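Local coordinates for protein cytochrome c-552 (Thiobacillus ferrooxidans, PDB 1H1O) that carries electrons in the periplasm as a diheme, high-potential cytochrome c of the c4 type, at residues Ile145-Leu148 with Thr149-His152. Residues are numbered along the deposited sequence; the frame is centred on the assembly and turned at random.
With ZN (zinc ion), chain H; HEM (protoporphyrin IX containing Fe), chain C.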
loop_
_atom_site.group_PDB
_atom_site.type_symbol
_atom_site.label_atom_id
_atom_site.label_comp_id
_atom_site.label_asym_id
_atom_site.label_seq_id
_atom_site.Cartn_x
_atom_site.Cartn_y
_atom_site.Cartn_z
ATOM N N ILE A 145 -0.674 5.848 -5.694
ATOM C CA ILE A 145 -1.127 6.123 -7.056
ATOM C C ILE A 145 -0.863 4.919 -7.945
ATOM O O ILE A 145 -1.704 4.533 -8.759
ATOM C CB ILE A 145 -0.388 7.324 -7.647
ATOM C CG1 ILE A 145 -0.691 8.567 -6.805
ATOM C CG2 ILE A 145 -0.781 7.508 -9.121
ATOM C CD1 ILE A 145 0.005 9.817 -7.280
ATOM N N GLN A 146 0.306 4.317 -7.782
ATOM C CA GLN A 146 0.666 3.159 -8.590
ATOM C C GLN A 146 -0.263 1.987 -8.333
ATOM O O GLN A 146 -0.657 1.278 -9.252
ATOM C CB GLN A 146 2.100 2.721 -8.305
ATOM C CG GLN A 146 2.521 1.523 -9.148
ATOM C CD GLN A 146 2.338 1.797 -10.637
ATOM O OE1 GLN A 146 1.290 1.494 -11.227
ATOM N NE2 GLN A 146 3.351 2.394 -11.246
ATOM N N GLN A 147 -0.597 1.759 -7.074
ATOM C CA GLN A 147 -1.477 0.649 -6.773
ATOM C C GLN A 147 -2.905 0.946 -7.256
ATOM O O GLN A 147 -3.579 0.067 -7.757
ATOM C CB GLN A 147 -1.427 0.340 -5.284
ATOM C CG GLN A 147 -0.008 0.011 -4.824
ATOM C CD GLN A 147 0.618 -1.063 -5.686
ATOM O OE1 GLN A 147 1.778 -0.950 -6.117
ATOM N NE2 GLN A 147 -0.145 -2.111 -5.954
ATOM N N LEU A 148 -3.355 2.188 -7.130
ATOM C CA LEU A 148 -4.684 2.513 -7.593
ATOM C C LEU A 148 -4.720 2.312 -9.108
ATOM O O LEU A 148 -5.722 1.881 -9.669
ATOM C CB LEU A 148 -5.041 3.949 -7.203
ATOM C CG LEU A 148 -5.327 4.058 -5.704
ATOM C CD1 LEU A 148 -5.619 5.509 -5.336
ATOM C CD2 LEU A 148 -6.508 3.136 -5.352
ATOM N N THR A 149 -3.606 2.605 -9.764
ATOM C CA THR A 149 -3.519 2.428 -11.205
ATOM C C THR A 149 -3.628 0.934 -11.533
ATOM O O THR A 149 -4.357 0.534 -12.447
ATOM C CB THR A 149 -2.190 2.975 -11.719
ATOM O OG1 THR A 149 -2.095 4.357 -11.361
ATOM C CG2 THR A 149 -2.097 2.845 -13.245
ATOM N N TYR A 150 -2.904 0.112 -10.776
ATOM C CA TYR A 150 -2.910 -1.341 -10.974
ATOM C C TYR A 150 -4.303 -1.930 -10.711
ATOM O O TYR A 150 -4.733 -2.865 -11.381
ATOM C CB TYR A 150 -1.905 -2.005 -10.030
ATOM C CG TYR A 150 -0.436 -1.866 -10.398
ATOM C CD1 TYR A 150 0.533 -1.850 -9.399
ATOM C CD2 TYR A 150 -0.007 -1.821 -11.729
ATOM C CE1 TYR A 150 1.881 -1.797 -9.695
ATOM C CE2 TYR A 150 1.359 -1.766 -12.046
ATOM C CZ TYR A 150 2.299 -1.755 -11.016
ATOM O OH TYR A 150 3.659 -1.702 -11.253
ATOM N N PHE A 151 -4.988 -1.392 -9.711
ATOM C CA PHE A 151 -6.331 -1.847 -9.367
ATOM C C PHE A 151 -7.326 -1.405 -10.433
ATOM O O PHE A 151 -8.216 -2.157 -10.824
ATOM C CB PHE A 151 -6.762 -1.272 -8.016
ATOM C CG PHE A 151 -6.114 -1.932 -6.840
ATOM C CD1 PHE A 151 -6.133 -3.314 -6.706
ATOM C CD2 PHE A 151 -5.560 -1.175 -5.821
ATOM C CE1 PHE A 151 -5.614 -3.931 -5.563
ATOM C CE2 PHE A 151 -5.042 -1.795 -4.671
ATOM C CZ PHE A 151 -5.078 -3.166 -4.552
ATOM N N HIS A 152 -7.168 -0.166 -10.877
ATOM C CA HIS A 152 -8.028 0.404 -11.896
ATOM C C HIS A 152 -7.761 -0.341 -13.193
ATOM O O HIS A 152 -8.673 -0.623 -13.959
ATOM C CB HIS A 152 -7.709 1.879 -12.060
ATOM C CG HIS A 152 -8.623 2.585 -13.006
ATOM N ND1 HIS A 152 -9.931 2.893 -12.690
ATOM C CD2 HIS A 152 -8.430 3.011 -14.275
ATOM C CE1 HIS A 152 -10.500 3.481 -13.727
ATOM N NE2 HIS A 152 -9.611 3.564 -14.700
HETATM ZN ZN ZN H . -9.935 3.900 -16.948
HETATM C CHA HEM C . -5.747 -2.095 -0.710
HETATM C CHB HEM C . -6.846 2.430 -1.823
HETATM C CHC HEM C . -11.429 1.529 -0.636
HETATM C CHD HEM C . -10.303 -2.946 0.514
HETATM C C1A HEM C . -5.633 -0.768 -1.125
HETATM C C2A HEM C . -4.412 -0.144 -1.585
HETATM C C3A HEM C . -4.702 1.138 -1.895
HETATM C C4A HEM C . -6.131 1.281 -1.625
HETATM C CMA HEM C . -3.810 2.224 -2.418
HETATM C CAA HEM C . -3.098 -0.837 -1.690
HETATM C CBA HEM C . -2.311 -0.844 -0.387
HETATM C CGA HEM C . -1.013 -1.320 -0.503
HETATM O O1A HEM C . -0.297 -1.175 0.530
HETATM O O2A HEM C . -0.564 -1.868 -1.516
HETATM C C1B HEM C . -8.202 2.561 -1.593
HETATM C C2B HEM C . -8.928 3.776 -1.856
HETATM C C3B HEM C . -10.222 3.500 -1.550
HETATM C C4B HEM C . -10.271 2.153 -1.067
HETATM C CMB HEM C . -8.291 5.036 -2.398
HETATM C CAB HEM C . -11.439 4.348 -1.671
HETATM C CBB HEM C . -11.631 4.976 -3.087
HETATM C C1C HEM C . -11.529 0.250 -0.205
HETATM C C2C HEM C . -12.751 -0.383 0.228
HETATM C C3C HEM C . -12.401 -1.658 0.527
HETATM C C4C HEM C . -11.008 -1.783 0.308
HETATM C CMC HEM C . -14.090 0.326 0.275
HETATM C CAC HEM C . -13.269 -2.842 1.009
HETATM C CBC HEM C . -14.516 -3.105 0.107
HETATM C C1D HEM C . -8.951 -3.122 0.288
HETATM C C2D HEM C . -8.253 -4.384 0.500
HETATM C C3D HEM C . -6.989 -4.147 0.149
HETATM C C4D HEM C . -6.902 -2.728 -0.270
HETATM C CMD HEM C . -8.902 -5.642 0.993
HETATM C CAD HEM C . -5.812 -5.090 0.137
HETATM C CBD HEM C . -5.889 -6.021 -1.155
HETATM C CGD HEM C . -5.061 -7.165 -1.070
HETATM O O1D HEM C . -5.356 -8.121 -0.268
HETATM O O2D HEM C . -4.029 -7.259 -1.786
HETATM N NA HEM C . -6.666 0.100 -1.152
HETATM N NB HEM C . -9.034 1.565 -1.111
HETATM N NC HEM C . -10.461 -0.628 -0.142
HETATM N ND HEM C . -8.107 -2.129 -0.179
HETATM FE FE HEM C . -8.578 -0.267 -0.624
#
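Q146 lays its side chain over the ring of Y150, one helical turn further on. From CB, CG leaves anti to the backbone N (chi1 -179°), then the chain bends at chi2, which carries the amide forward along the helix. CG meets the rim of the ring at CE1, 3.4 Å off. CD follows near CZ, and OE1 comes to rest over the middle of the ring, 3.3 Å above its plane. The amide plane is tilted 24° from that of the ring; glutamine suits the place because its methylene covers carbon while its flat amide lies over the face. The phenol oxygen of Y150 is hydrogen-bonded to N59 N, in helix 58-63, which ties the ring to the other heme domain.

Both segments belong to helix 141-153, which packs beside a heme in the second of two cytochrome c domains. Successive i to i+4 bonds run along it, among them F151 N to Q147 O at 2.8 Å. T149 adds a side-chain bond: its OG1 lies 2.6 Å from I145 O, which also accepts from T149 N, the donors coming from opposite faces of the carbonyl plane, a common way for a threonine within a helix to satisfy its hydroxyl.

Toward the porphyrin L148 and F151 offer apolar side chains, while Q147 sets its CG near the propionate O2A. L148 brings CD2 to within 3.6 Å of the heme CHB, and F151 presents its ring edge, CE2 lying 3.6 Å from C2A. At the partly exposed end, H152 binds zinc through NE2 at 2.3 Å, while its ND1 is hydrogen-bonded to A165 O.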